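Local coordinates for nucleosome assembly protein 1, putative (Plasmodium falciparum, PDB 3FS3) that probably binds histones and acts as a histone chaperone in nucleosome assembly, as other members of the NAP family do, at residues E135-V138 with Y139-D142. Residues are numbered along the deposited sequence; the frame is centred on the assembly and turned at random.
Sequences EILV and YLND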
ATOM      1  N   GLU A 135      -5.036 -31.907   9.136  1.00 26.52           N
ATOM      2  CA  GLU A 135      -4.221 -33.032   9.574  1.00 30.80           C
ATOM      3  C   GLU A 135      -2.811 -32.915   9.018  1.00 27.19           C
ATOM      4  O   GLU A 135      -1.878 -33.516   9.542  1.00 27.81           O
ATOM      5  CB  GLU A 135      -4.855 -34.375   9.176  1.00 35.18           C
ATOM      6  CG  GLU A 135      -5.142 -34.572   7.705  1.00 44.92           C
ATOM      7  CD  GLU A 135      -5.989 -35.815   7.456  1.00 53.74           C
ATOM      8  OE1 GLU A 135      -7.093 -35.912   8.042  1.00 59.26           O
ATOM      9  OE2 GLU A 135      -5.557 -36.695   6.681  1.00 53.84           O
ATOM     10  N   ILE A 136      -2.649 -32.116   7.969  1.00 23.03           N
ATOM     11  CA  ILE A 136      -1.327 -31.928   7.388  1.00 20.46           C
ATOM     12  C   ILE A 136      -0.618 -30.740   8.058  1.00 18.29           C
ATOM     13  O   ILE A 136       0.568 -30.813   8.401  1.00 15.67           O
ATOM     14  CB  ILE A 136      -1.422 -31.691   5.860  1.00 19.76           C
ATOM     15  CG1 ILE A 136      -2.159 -32.862   5.205  1.00 23.67           C
ATOM     16  CG2 ILE A 136      -0.021 -31.598   5.242  1.00 20.70           C
ATOM     17  CD1 ILE A 136      -2.440 -32.657   3.724  1.00 20.44           C
ATOM     18  N   LEU A 137      -1.365 -29.666   8.285  1.00 17.54           N
ATOM     19  CA  LEU A 137      -0.815 -28.456   8.877  1.00 21.44           C
ATOM     20  C   LEU A 137      -0.316 -28.608  10.321  1.00 23.53           C
ATOM     21  O   LEU A 137       0.488 -27.802  10.792  1.00 26.24           O
ATOM     22  CB  LEU A 137      -1.849 -27.324   8.766  1.00 20.87           C
ATOM     23  CG  LEU A 137      -2.158 -26.865   7.333  1.00 21.27           C
ATOM     24  CD1 LEU A 137      -3.372 -25.935   7.342  1.00 20.53           C
ATOM     25  CD2 LEU A 137      -0.925 -26.152   6.729  1.00 18.12           C
ATOM     26  N   VAL A 138      -0.780 -29.636  11.021  1.00 21.10           N
ATOM     27  CA  VAL A 138      -0.335 -29.869  12.386  1.00 22.72           C
ATOM     28  C   VAL A 138       1.142 -30.289  12.405  1.00 24.11           C
ATOM     29  O   VAL A 138       1.773 -30.297  13.458  1.00 24.83           O
ATOM     30  CB  VAL A 138      -1.175 -30.968  13.090  1.00 26.23           C
ATOM     31  CG1 VAL A 138      -2.638 -30.517  13.211  1.00 27.25           C
ATOM     32  CG2 VAL A 138      -1.072 -32.279  12.323  1.00 22.85           C
ATOM     33  N   TYR A 139       1.683 -30.643  11.244  1.00 20.43           N
ATOM     34  CA  TYR A 139       3.087 -31.042  11.142  1.00 22.04           C
ATOM     35  C   TYR A 139       3.973 -29.830  10.853  1.00 24.81           C
ATOM     36  O   TYR A 139       5.193 -29.943  10.776  1.00 25.37           O
ATOM     37  CB  TYR A 139       3.260 -32.076  10.026  1.00 16.82           C
ATOM     38  CG  TYR A 139       2.746 -33.447  10.403  1.00 20.36           C
ATOM     39  CD1 TYR A 139       3.565 -34.350  11.079  1.00 17.10           C
ATOM     40  CD2 TYR A 139       1.425 -33.823  10.139  1.00 21.04           C
ATOM     41  CE1 TYR A 139       3.090 -35.593  11.488  1.00 22.01           C
ATOM     42  CE2 TYR A 139       0.932 -35.071  10.551  1.00 21.17           C
ATOM     43  CZ  TYR A 139       1.775 -35.947  11.228  1.00 23.47           C
ATOM     44  OH  TYR A 139       1.310 -37.158  11.689  1.00 27.20           O
ATOM     45  N   LEU A 140       3.350 -28.667  10.699  1.00 22.54           N
ATOM     46  CA  LEU A 140       4.078 -27.442  10.401  1.00 25.80           C
ATOM     47  C   LEU A 140       4.991 -27.055  11.582  1.00 25.24           C
ATOM     48  O   LEU A 140       4.534 -26.958  12.723  1.00 25.01           O
ATOM     49  CB  LEU A 140       3.057 -26.337  10.069  1.00 25.28           C
ATOM     50  CG  LEU A 140       3.428 -25.215   9.092  1.00 29.34           C
ATOM     51  CD1 LEU A 140       4.182 -25.777   7.896  1.00 23.92           C
ATOM     52  CD2 LEU A 140       2.166 -24.489   8.640  1.00 18.33           C
ATOM     53  N   ASN A 141       6.288 -26.889  11.309  1.00 21.93           N
ATOM     54  CA  ASN A 141       7.262 -26.515  12.340  1.00 22.68           C
ATOM     55  C   ASN A 141       7.588 -25.036  12.291  1.00 24.12           C
ATOM     56  O   ASN A 141       7.881 -24.420  13.315  1.00 24.27           O
ATOM     57  CB  ASN A 141       8.587 -27.273  12.178  1.00 23.43           C
ATOM     58  CG  ASN A 141       8.614 -28.594  12.928  1.00 26.54           C
ATOM     59  OD1 ASN A 141       7.765 -28.860  13.782  1.00 28.80           O
ATOM     60  ND2 ASN A 141       9.604 -29.422  12.625  1.00 22.55           N
ATOM     61  N   ASP A 142       7.550 -24.456  11.097  1.00 23.33           N
ATOM     62  CA  ASP A 142       7.898 -23.055  10.992  1.00 23.37           C
ATOM     63  C   ASP A 142       7.575 -22.477   9.626  1.00 21.62           C
ATOM     64  O   ASP A 142       7.563 -23.190   8.618  1.00 21.44           O
ATOM     65  CB  ASP A 142       9.395 -22.909  11.289  1.00 19.74           C
ATOM     66  CG  ASP A 142       9.827 -21.463  11.496  1.00 26.42           C
ATOM     67  OD1 ASP A 142       9.026 -20.650  12.001  1.00 25.85           O
ATOM     68  OD2 ASP A 142      10.990 -21.149  11.171  1.00 28.64           O
TER
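The ring of Tyr139 is turned so that its edge, not a face, meets two backbone carbonyls of helix 131-137. Glu135 O lies near the ring plane, 3.4 Å from Tyr139 CE2. Ile136 O sits at the same edge, 3.6 Å from Tyr139 CD2. Val138 CG2 comes at the ring obliquely and reaches Tyr139 CD2 at 3.7 Å. Tyr139 CG is anti to its own carbonyl carbon (chi1 -75°), which turns the ring back toward the carbonyls of Glu135 and Ile136. Tyr139 N donates a hydrogen bond to Ile136 O (3.1 Å). Leu140 N donates one to Leu137 O (3.0 Å) and closes a type I turn from Leu137 to Leu140. The side chains of Leu137 and Leu140 run side by side, with their CD2 atoms 4.0 Å apart. Both are buried: Leu137 rests on Leu116, and Leu140 on Trp115, Phe162 and Phe164. The turn thus leads the chain from the helix into strand 140-147, the first of the antiparallel sheet of the NAP domain. Ile136 O accepts the Tyr139 N-H and, with Glu135 O, faces C-H groups of the ring edge; these weakly polar contacts probably favour this ring orientation.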